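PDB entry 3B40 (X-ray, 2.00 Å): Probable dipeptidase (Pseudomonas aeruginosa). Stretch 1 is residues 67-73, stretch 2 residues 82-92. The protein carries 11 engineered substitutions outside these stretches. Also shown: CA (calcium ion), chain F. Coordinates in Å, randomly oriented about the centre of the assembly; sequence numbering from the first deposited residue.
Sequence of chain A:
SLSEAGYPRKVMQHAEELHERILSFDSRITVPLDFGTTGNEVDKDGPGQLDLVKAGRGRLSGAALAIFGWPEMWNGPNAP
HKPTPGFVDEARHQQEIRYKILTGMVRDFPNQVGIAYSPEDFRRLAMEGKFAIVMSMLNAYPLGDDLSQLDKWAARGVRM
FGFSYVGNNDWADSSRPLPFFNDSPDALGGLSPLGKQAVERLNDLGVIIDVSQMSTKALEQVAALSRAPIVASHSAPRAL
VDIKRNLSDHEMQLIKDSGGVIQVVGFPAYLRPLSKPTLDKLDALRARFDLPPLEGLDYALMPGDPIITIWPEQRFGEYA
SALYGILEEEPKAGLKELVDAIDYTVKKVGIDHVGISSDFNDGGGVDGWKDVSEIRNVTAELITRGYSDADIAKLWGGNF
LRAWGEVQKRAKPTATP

Stretch 1 67-73: IFGWPEM
Stretch 2 82-92: KPTPGFVDEAR

Three residues carry most of this contact: Ala91 and Phe87, one helical turn apart in stretch 2, and Pro71 at the bend of stretch 1. No direct hydrogen bond joins the stretches; packing, one CA-H...O contact and a shared water hold them together, and about 296 Å² of surface is buried, both sides summed.

Stretch 1 enters as a strand at Ile67 (phi/psi -72/110) and remains extended through Phe68 (-132/137), Gly69 (-143/157) and Trp70 (-159/176). It then bends at Pro71 (-79/66) and Glu72 (-44/124), where a weak hydrogen bond runs from Glu72 N to Trp70 O at 2.8 Å. Stretch 2 begins extended at Lys82, Pro83 and Thr84. A type I turn from Thr84 to Phe87, with Phe87 N bonded to Thr84 O at 3.1 Å, leads into a helix that includes residues 87 to 92. Phi/psi there stay near -64/-37, and Ala91 N donates to Phe87 O at 3.0 Å. The chains run in opposite senses: Gly69 lies by Ala91, their CA atoms 4.3 Å apart, and Pro71 by Phe87, at 5.7 Å between CA atoms.

The closest backbone approach is at Ala91, which is buried and points its CB toward stretch 1. Ala91 CB sits 3.6 Å from Trp70 O, a small group filling the narrow space between helix and extended chain. On the same residue, Ala91 O receives a CA-H...O contact from Gly69 CA at 3.5 Å, with an angle of 160° at the hydrogen. Glycine suits this position strictly: an ideal CB on Gly69 would fall 2.0 Å from Ala91 O, a clash.

Phe87, in the m rotamer (chi1 -88°, chi2 -126°), also directs its CB toward stretch 1 and lays its ring beside the bend. Pro71 C lies at the ring edge, near its plane, 4.0 Å from Phe87 CD1, while Glu72 O comes within 3.1 Å of Phe87 CE1. The ring thus turns its edge to Pro71 and supplies apolar carbon next to the bend.

Pro71, buried and with a C-gamma exo pucker, points its CB sideways and touches two apolar partners: Pro71 CB is 4.1 Å from Phe87 CD1 and 3.9 Å from Pro83 CG. Compact, rigid rings suit this join, and Pro83 is C-gamma exo as well.

A water completes the union, donating to Trp70 O at 3.0 Å and to Phe87 O at 2.5 Å, and so ties the two backbones together. The Trp70 side chain (chi1 83°, p; chi2 -46°) starts away from the helix, and Trp70 NE1 donates to Glu72 OE1 at 2.9 Å. Glu72 reaches it with chi1 t and chi2 p, its end leading away from stretch 2. Asp89 takes no part in this contact; Asp89 OD1 and OD2 each bind the calcium ion CA at 2.6 Å, a bidentate grip by a carboxylate with chi1 t.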

# COMPACT_ATOMS: atom_id res chain seq x y z
N ILE A 67 3.51 9.38 -4.57
CA ILE A 67 3.34 9.98 -5.87
C ILE A 67 2.78 8.88 -6.76
O ILE A 67 3.50 7.91 -7.10
CB ILE A 67 4.71 10.44 -6.45
CG1 ILE A 67 5.44 11.44 -5.52
CG2 ILE A 67 4.54 10.94 -7.90
CD1 ILE A 67 4.68 12.69 -5.03
N PHE A 68 1.52 9.02 -7.12
CA PHE A 68 0.78 7.95 -7.81
C PHE A 68 0.06 8.51 -9.03
O PHE A 68 -0.50 9.62 -8.97
CB PHE A 68 -0.25 7.34 -6.84
CG PHE A 68 -1.13 6.27 -7.46
CD1 PHE A 68 -0.70 4.96 -7.53
CD2 PHE A 68 -2.42 6.59 -7.93
CE1 PHE A 68 -1.51 3.96 -8.09
CE2 PHE A 68 -3.24 5.59 -8.50
CZ PHE A 68 -2.77 4.28 -8.58
N GLY A 69 0.12 7.78 -10.14
CA GLY A 69 -0.81 7.96 -11.24
C GLY A 69 -1.12 6.60 -11.85
O GLY A 69 -0.35 5.65 -11.68
N TRP A 70 -2.26 6.49 -12.53
CA TRP A 70 -2.64 5.27 -13.25
C TRP A 70 -3.68 5.60 -14.33
O TRP A 70 -4.09 6.76 -14.43
CB TRP A 70 -3.16 4.23 -12.24
CG TRP A 70 -4.58 4.39 -11.87
CD1 TRP A 70 -5.22 5.54 -11.53
CD2 TRP A 70 -5.54 3.34 -11.79
NE1 TRP A 70 -6.54 5.27 -11.24
CE2 TRP A 70 -6.76 3.93 -11.39
CE3 TRP A 70 -5.48 1.95 -12.00
CZ2 TRP A 70 -7.94 3.17 -11.22
CZ3 TRP A 70 -6.65 1.20 -11.83
CH2 TRP A 70 -7.85 1.81 -11.43
N PRO A 71 -4.08 4.60 -15.16
CA PRO A 71 -5.03 4.85 -16.27
C PRO A 71 -6.48 4.93 -15.77
O PRO A 71 -7.30 4.06 -16.09
CB PRO A 71 -4.83 3.64 -17.21
CG PRO A 71 -3.68 2.80 -16.59
CD PRO A 71 -3.66 3.19 -15.13
N GLU A 72 -6.75 5.96 -14.97
CA GLU A 72 -8.06 6.28 -14.42
C GLU A 72 -9.18 6.19 -15.45
O GLU A 72 -9.13 6.82 -16.51
CB GLU A 72 -8.02 7.69 -13.79
CG GLU A 72 -9.30 8.09 -13.05
CD GLU A 72 -9.65 7.12 -11.93
OE1 GLU A 72 -8.87 7.05 -10.95
OE2 GLU A 72 -10.71 6.43 -12.02
N MET A 73 -10.19 5.38 -15.14
CA MET A 73 -11.37 5.22 -16.01
C MET A 73 -12.60 5.97 -15.51
O MET A 73 -13.53 6.21 -16.29
CB MET A 73 -11.71 3.73 -16.23
CG MET A 73 -12.26 2.97 -15.01
SD MET A 73 -11.06 2.55 -13.70
CE MET A 73 -9.99 1.43 -14.61
N LYS A 82 -12.11 3.50 -21.53
CA LYS A 82 -10.95 2.67 -21.74
C LYS A 82 -9.73 3.55 -21.97
O LYS A 82 -9.85 4.65 -22.53
CB LYS A 82 -11.14 1.66 -22.88
CG LYS A 82 -11.72 0.36 -22.39
CD LYS A 82 -11.92 -0.68 -23.47
CE LYS A 82 -12.92 -1.71 -22.97
NZ LYS A 82 -12.58 -3.10 -23.34
N PRO A 83 -8.56 3.10 -21.48
CA PRO A 83 -7.29 3.80 -21.69
C PRO A 83 -6.92 3.95 -23.16
O PRO A 83 -6.99 2.98 -23.93
CB PRO A 83 -6.27 2.90 -21.01
CG PRO A 83 -7.05 2.16 -20.01
CD PRO A 83 -8.37 1.90 -20.64
N THR A 84 -6.52 5.18 -23.51
CA THR A 84 -5.96 5.53 -24.81
C THR A 84 -4.51 5.95 -24.54
O THR A 84 -4.11 6.01 -23.37
CB THR A 84 -6.73 6.73 -25.42
OG1 THR A 84 -6.54 7.88 -24.59
CG2 THR A 84 -8.21 6.42 -25.54
N PRO A 85 -3.72 6.24 -25.59
CA PRO A 85 -2.32 6.58 -25.25
C PRO A 85 -2.18 7.88 -24.44
O PRO A 85 -1.20 8.05 -23.72
CB PRO A 85 -1.62 6.68 -26.63
CG PRO A 85 -2.59 6.02 -27.62
CD PRO A 85 -3.95 6.29 -27.05
N GLY A 86 -3.17 8.78 -24.56
CA GLY A 86 -3.18 10.08 -23.87
C GLY A 86 -3.37 9.96 -22.37
O GLY A 86 -3.16 10.93 -21.61
N PHE A 87 -3.76 8.77 -21.95
CA PHE A 87 -3.94 8.44 -20.53
C PHE A 87 -2.63 8.45 -19.74
O PHE A 87 -2.64 8.73 -18.54
CB PHE A 87 -4.59 7.06 -20.40
CG PHE A 87 -6.09 7.10 -20.43
CD1 PHE A 87 -6.82 6.51 -19.40
CD2 PHE A 87 -6.77 7.74 -21.46
CE1 PHE A 87 -8.21 6.55 -19.42
CE2 PHE A 87 -8.16 7.78 -21.48
CZ PHE A 87 -8.88 7.19 -20.46
N VAL A 88 -1.51 8.15 -20.40
CA VAL A 88 -0.20 8.21 -19.74
C VAL A 88 0.10 9.62 -19.26
O VAL A 88 0.58 9.81 -18.14
CB VAL A 88 0.97 7.69 -20.64
CG1 VAL A 88 2.28 7.62 -19.83
CG2 VAL A 88 0.64 6.30 -21.21
N ASP A 89 -0.20 10.62 -20.09
CA ASP A 89 0.06 12.00 -19.70
C ASP A 89 -0.86 12.44 -18.56
O ASP A 89 -0.45 13.21 -17.69
CB ASP A 89 -0.06 12.96 -20.89
CG ASP A 89 0.41 14.36 -20.54
OD1 ASP A 89 1.63 14.53 -20.23
OD2 ASP A 89 -0.44 15.28 -20.53
N GLU A 90 -2.08 11.95 -18.57
CA GLU A 90 -3.01 12.22 -17.47
C GLU A 90 -2.49 11.66 -16.15
O GLU A 90 -2.54 12.32 -15.12
CB GLU A 90 -4.39 11.63 -17.75
CG GLU A 90 -5.46 12.21 -16.84
CD GLU A 90 -5.68 13.70 -17.09
OE1 GLU A 90 -5.67 14.11 -18.27
OE2 GLU A 90 -5.84 14.47 -16.10
N ALA A 91 -1.99 10.43 -16.20
CA ALA A 91 -1.41 9.76 -15.05
C ALA A 91 -0.22 10.58 -14.52
O ALA A 91 -0.03 10.67 -13.31
CB ALA A 91 -1.00 8.31 -15.41
N ARG A 92 0.52 11.22 -15.42
CA ARG A 92 1.62 12.15 -15.05
C ARG A 92 1.12 13.42 -14.34
O ARG A 92 1.74 13.90 -13.39
CB ARG A 92 2.44 12.54 -16.26
CG ARG A 92 3.28 11.43 -16.85
CD ARG A 92 4.31 11.99 -17.86
NE ARG A 92 4.98 10.86 -18.52
CZ ARG A 92 4.85 10.54 -19.80
NH1 ARG A 92 4.11 11.30 -20.62
NH2 ARG A 92 5.49 9.47 -20.26
CA CA F . 1.32 17.10 -19.84
O HOH W 1 -4.52 8.36 -16.93